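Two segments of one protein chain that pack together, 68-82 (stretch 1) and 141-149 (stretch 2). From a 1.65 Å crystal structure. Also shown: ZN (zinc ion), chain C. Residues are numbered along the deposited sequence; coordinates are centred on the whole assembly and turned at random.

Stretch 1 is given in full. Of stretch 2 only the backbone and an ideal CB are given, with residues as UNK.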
# COMPACT_ATOMS: atom_id res chain seq x y z
N ARG A 68 -1.59 -9.03 9.51
CA ARG A 68 -2.71 -8.36 10.18
C ARG A 68 -3.18 -7.17 9.38
O ARG A 68 -2.40 -6.53 8.68
CB ARG A 68 -2.29 -7.92 11.58
CG ARG A 68 -2.19 -9.08 12.56
CD ARG A 68 -1.67 -8.64 13.93
NE ARG A 68 -0.30 -8.12 13.83
CZ ARG A 68 0.36 -7.44 14.77
NH1 ARG A 68 -0.20 -7.16 15.93
NH2 ARG A 68 1.61 -7.06 14.53
N ILE A 69 -4.48 -6.88 9.51
CA ILE A 69 -5.13 -5.76 8.84
C ILE A 69 -6.12 -5.10 9.80
O ILE A 69 -6.61 -5.75 10.72
CB ILE A 69 -5.88 -6.20 7.56
CG1 ILE A 69 -6.88 -7.32 7.89
CG2 ILE A 69 -4.88 -6.60 6.49
CD1 ILE A 69 -7.95 -7.50 6.86
N ASP A 70 -6.41 -3.83 9.57
CA ASP A 70 -7.52 -3.14 10.25
C ASP A 70 -8.79 -3.98 10.04
O ASP A 70 -9.18 -4.28 8.92
CB ASP A 70 -7.64 -1.72 9.70
CG ASP A 70 -8.66 -0.86 10.43
OD1 ASP A 70 -9.68 -1.40 10.91
OD2 ASP A 70 -8.40 0.35 10.53
N ILE A 71 -9.42 -4.40 11.14
CA ILE A 71 -10.64 -5.21 11.05
C ILE A 71 -11.70 -4.57 10.11
O ILE A 71 -12.45 -5.27 9.45
CB ILE A 71 -11.25 -5.50 12.44
CG1 ILE A 71 -12.39 -6.53 12.39
CG2 ILE A 71 -11.79 -4.20 13.06
CD1 ILE A 71 -12.04 -7.93 11.92
N ARG A 72 -11.70 -3.23 10.00
CA ARG A 72 -12.69 -2.55 9.19
C ARG A 72 -12.60 -2.85 7.70
O ARG A 72 -13.59 -2.69 6.98
CB ARG A 72 -12.64 -1.04 9.44
CG ARG A 72 -13.10 -0.67 10.84
CD ARG A 72 -12.88 0.80 11.12
NE ARG A 72 -11.47 1.10 11.33
CZ ARG A 72 -10.98 2.26 11.78
NH1 ARG A 72 -11.79 3.28 12.08
NH2 ARG A 72 -9.68 2.40 11.93
N ILE A 73 -11.40 -3.25 7.22
CA ILE A 73 -11.21 -3.53 5.79
C ILE A 73 -11.34 -5.02 5.48
O ILE A 73 -11.38 -5.39 4.32
CB ILE A 73 -9.86 -2.98 5.20
CG1 ILE A 73 -8.67 -3.92 5.51
CG2 ILE A 73 -9.59 -1.57 5.69
CD1 ILE A 73 -7.35 -3.40 4.95
N SER A 74 -11.49 -5.85 6.50
CA SER A 74 -11.52 -7.31 6.31
C SER A 74 -12.50 -7.86 5.25
O SER A 74 -12.09 -8.60 4.36
CB SER A 74 -11.74 -8.01 7.65
OG SER A 74 -11.84 -9.40 7.41
N PRO A 75 -13.80 -7.51 5.32
CA PRO A 75 -14.72 -8.05 4.30
C PRO A 75 -14.45 -7.56 2.89
O PRO A 75 -14.71 -8.29 1.94
CB PRO A 75 -16.11 -7.63 4.80
CG PRO A 75 -15.88 -6.54 5.76
CD PRO A 75 -14.49 -6.65 6.30
N TYR A 76 -13.92 -6.35 2.76
CA TYR A 76 -13.62 -5.77 1.47
C TYR A 76 -12.41 -6.47 0.84
O TYR A 76 -12.44 -6.79 -0.33
CB TYR A 76 -13.34 -4.29 1.60
CG TYR A 76 -14.55 -3.54 2.10
CD1 TYR A 76 -15.57 -3.20 1.24
CD2 TYR A 76 -14.66 -3.18 3.44
CE1 TYR A 76 -16.70 -2.53 1.70
CE2 TYR A 76 -15.79 -2.51 3.92
CZ TYR A 76 -16.80 -2.18 3.04
OH TYR A 76 -17.92 -1.49 3.51
N LEU A 77 -11.39 -6.73 1.66
CA LEU A 77 -10.22 -7.49 1.21
C LEU A 77 -10.62 -8.92 0.83
O LEU A 77 -10.18 -9.44 -0.20
CB LEU A 77 -9.14 -7.49 2.29
CG LEU A 77 -7.80 -8.13 1.87
CD1 LEU A 77 -7.19 -7.35 0.72
CD2 LEU A 77 -6.85 -8.20 3.05
N GLN A 78 -11.49 -9.54 1.62
CA GLN A 78 -11.99 -10.88 1.30
C GLN A 78 -12.76 -10.88 -0.01
O GLN A 78 -12.55 -11.74 -0.86
CB GLN A 78 -12.86 -11.44 2.44
CG GLN A 78 -13.25 -12.91 2.24
CD GLN A 78 -12.06 -13.87 2.27
OE1 GLN A 78 -11.30 -13.91 3.24
NE2 GLN A 78 -11.90 -14.66 1.19
N ASP A 79 -13.64 -9.89 -0.19
CA ASP A 79 -14.37 -9.78 -1.46
C ASP A 79 -13.43 -9.60 -2.65
O ASP A 79 -13.65 -10.19 -3.73
CB ASP A 79 -15.35 -8.62 -1.45
CG ASP A 79 -16.54 -8.85 -0.54
OD1 ASP A 79 -16.80 -9.98 -0.08
OD2 ASP A 79 -17.22 -7.84 -0.28
N LEU A 80 -12.38 -8.80 -2.47
CA LEU A 80 -11.40 -8.57 -3.50
C LEU A 80 -10.70 -9.90 -3.89
O LEU A 80 -10.58 -10.23 -5.07
CB LEU A 80 -10.38 -7.54 -3.07
CG LEU A 80 -9.34 -7.20 -4.13
CD1 LEU A 80 -8.92 -5.75 -4.08
CD2 LEU A 80 -8.10 -8.09 -4.04
N PHE A 81 -10.24 -10.63 -2.87
CA PHE A 81 -9.55 -11.90 -3.11
C PHE A 81 -10.47 -12.94 -3.75
O PHE A 81 -10.07 -13.63 -4.72
CB PHE A 81 -8.88 -12.43 -1.83
CG PHE A 81 -7.48 -11.91 -1.62
CD1 PHE A 81 -7.21 -10.56 -1.68
CD2 PHE A 81 -6.44 -12.77 -1.36
CE1 PHE A 81 -5.93 -10.07 -1.49
CE2 PHE A 81 -5.16 -12.28 -1.15
CZ PHE A 81 -4.89 -10.94 -1.24
N ASP A 82 -11.70 -13.01 -3.26
CA ASP A 82 -12.70 -13.89 -3.85
C ASP A 82 -12.92 -13.60 -5.34
O ASP A 82 -13.00 -14.54 -6.14
CB ASP A 82 -14.04 -13.77 -3.12
CG ASP A 82 -14.04 -14.41 -1.74
OD1 ASP A 82 -13.09 -15.09 -1.34
OD2 ASP A 82 -15.06 -14.22 -1.04
N UNK A 141 1.56 1.15 8.71
CA UNK A 141 1.33 1.32 10.13
C UNK A 141 -0.13 1.71 10.48
O UNK A 141 -0.49 1.77 11.66
CB UNK A 141 2.29 2.38 10.66
N UNK A 142 -0.96 1.97 9.47
CA UNK A 142 -2.39 2.17 9.69
C UNK A 142 -3.17 0.89 9.80
O UNK A 142 -4.25 0.88 10.39
CB UNK A 142 -2.98 3.01 8.56
N UNK A 143 -2.70 -0.17 9.14
CA UNK A 143 -3.54 -1.35 8.92
C UNK A 143 -4.45 -1.23 7.71
O UNK A 143 -5.24 -2.15 7.45
CB UNK A 143 -4.39 -1.62 10.16
N UNK A 144 -4.35 -0.13 6.95
CA UNK A 144 -5.21 0.12 5.79
C UNK A 144 -4.54 -0.22 4.47
O UNK A 144 -5.18 -0.10 3.43
CB UNK A 144 -5.65 1.59 5.77
N UNK A 145 -3.27 -0.66 4.52
CA UNK A 145 -2.53 -0.99 3.30
C UNK A 145 -2.05 -2.40 3.30
O UNK A 145 -1.65 -2.96 4.34
CB UNK A 145 -1.34 -0.05 3.12
N UNK A 146 -2.11 -2.98 2.12
CA UNK A 146 -1.60 -4.33 1.90
C UNK A 146 -0.70 -4.34 0.67
O UNK A 146 -1.01 -3.74 -0.35
CB UNK A 146 -2.75 -5.33 1.74
N UNK A 147 0.43 -5.06 0.78
CA UNK A 147 1.20 -5.39 -0.40
C UNK A 147 0.70 -6.71 -0.88
O UNK A 147 0.69 -7.68 -0.13
CB UNK A 147 2.70 -5.42 -0.13
N UNK A 148 0.20 -6.74 -2.11
CA UNK A 148 -0.45 -7.90 -2.65
C UNK A 148 0.48 -8.43 -3.73
O UNK A 148 0.81 -7.69 -4.65
CB UNK A 148 -1.85 -7.58 -3.19
N UNK A 149 0.90 -9.68 -3.60
CA UNK A 149 1.72 -10.32 -4.63
C UNK A 149 0.96 -11.50 -5.21
O UNK A 149 -0.13 -11.85 -4.76
CB UNK A 149 3.07 -10.77 -4.06
ZN ZN C . 3.47 -1.39 0.72

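Position 141 has nothing of stretch 1 within 5.5 Å of its ideal CB, so this contact sets no demand and many side chains would do. The deposited residue is Gln141, which makes no contact here.

At 142 the CB points sideways, and again stretch 1 offers it nothing close; small, polar or aliphatic residues would all pass. What matters is the backbone carbonyl. Leu142 supplies it: one water donates to both Leu142 O (2.7 Å from the water O) and Asp70 OD2 (2.6 Å from the water O), joining atoms that are 4.2 Å apart.

Position 143 is far more restrictive. Its ideal CB would lie 3.1 Å from Asp70 N, and at phi 84° and psi 3° it would also be jammed against the carbonyl of the preceding residue. Both point to glycine, and Gly143 is found. Without a side chain, the backbones approach to 4.6 Å between Asp70 CA and Gly143 CA, and Asp70 N donates to Gly143 O at 2.9 Å and a nearly straight 165°. Ile73 CD1 packs 3.5 Å from the same Gly143 O.

At 144 the CB points away, yet Ile73 CG2 is only 5.1 Å from it, so a side chain long enough to turn back could reach that methyl. Leucine, isoleucine or methionine would suit. Leu144, with chi1 m and chi2 t, brings CD2 to 3.5 Å from Ile73 CG2. The same CD2 lies 3.6 Å from Asp70 OD2, a carboxylate already engaged by Arg72 through a salt bridge (Asp70 OD2 to Arg72 NH2, 2.8 Å).

Position 145 begins the strand with its CB away from stretch 1, which leaves the choice open; it is Ala145.

At 146 the CB points toward stretch 1, 5.0 Å from Leu77 CD1 and 5.4 Å from Ile69 CG2. An aliphatic side chain of moderate size is called for, and beta branching suits the extended backbone. Val146 uses both branches: CG1 meets Ile69 CG2 at 3.8 Å, CG2 meets Leu77 CD1 at 4.2 Å.

Position 147 is out of reach of the helix, but the zinc ion lies 4.2 Å from its ideal CB, a distance that suits a carboxylate, aspartate most directly and glutamate if its longer chain folds back. Asp147 binds it through OD1, 2.0 Å from ZN.

At 148 the CB again points toward stretch 1, with Phe81 CZ 4.9 Å away; valine, leucine, isoleucine or methionine could fill the space. Ile148 places CG2 4.2 Å from Phe81 CZ, approaching the ring obliquely.

Position 149 points away and is unconstrained here; it is Asn149.

Stretch 2 (141-149) QLGLAVDIN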
# COMPACT_ATOMS: atom_id res chain seq x y z
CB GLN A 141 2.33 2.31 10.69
CG GLN A 141 3.76 1.86 10.54
CD GLN A 141 4.74 2.91 10.99
OE1 GLN A 141 5.29 3.65 10.16
NE2 GLN A 141 4.92 3.03 12.32
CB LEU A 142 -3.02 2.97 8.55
CG LEU A 142 -2.57 4.41 8.36
CD1 LEU A 142 -2.98 4.94 6.99
CD2 LEU A 142 -3.14 5.25 9.49
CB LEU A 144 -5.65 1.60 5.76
CG LEU A 144 -6.53 2.00 6.95
CD1 LEU A 144 -6.98 3.45 6.81
CD2 LEU A 144 -7.73 1.09 7.07
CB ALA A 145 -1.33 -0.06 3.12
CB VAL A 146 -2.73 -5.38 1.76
CG1 VAL A 146 -3.36 -5.66 3.12
CG2 VAL A 146 -3.79 -4.96 0.75
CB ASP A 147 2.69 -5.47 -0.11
CG ASP A 147 3.26 -4.15 0.34
OD1 ASP A 147 2.77 -3.07 -0.08
OD2 ASP A 147 4.25 -4.19 1.08
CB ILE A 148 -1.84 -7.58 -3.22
CG1 ILE A 148 -2.76 -7.06 -2.10
CG2 ILE A 148 -2.42 -8.85 -3.87
CD1 ILE A 148 -4.07 -6.46 -2.62
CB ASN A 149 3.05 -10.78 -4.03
CG ASN A 149 4.01 -9.63 -3.81
OD1 ASN A 149 3.94 -8.58 -4.47
ND2 ASN A 149 4.97 -9.85 -2.92
O HOH W 1 -6.56 2.19 10.34
O HOH W 2 5.42 -0.99 -0.24
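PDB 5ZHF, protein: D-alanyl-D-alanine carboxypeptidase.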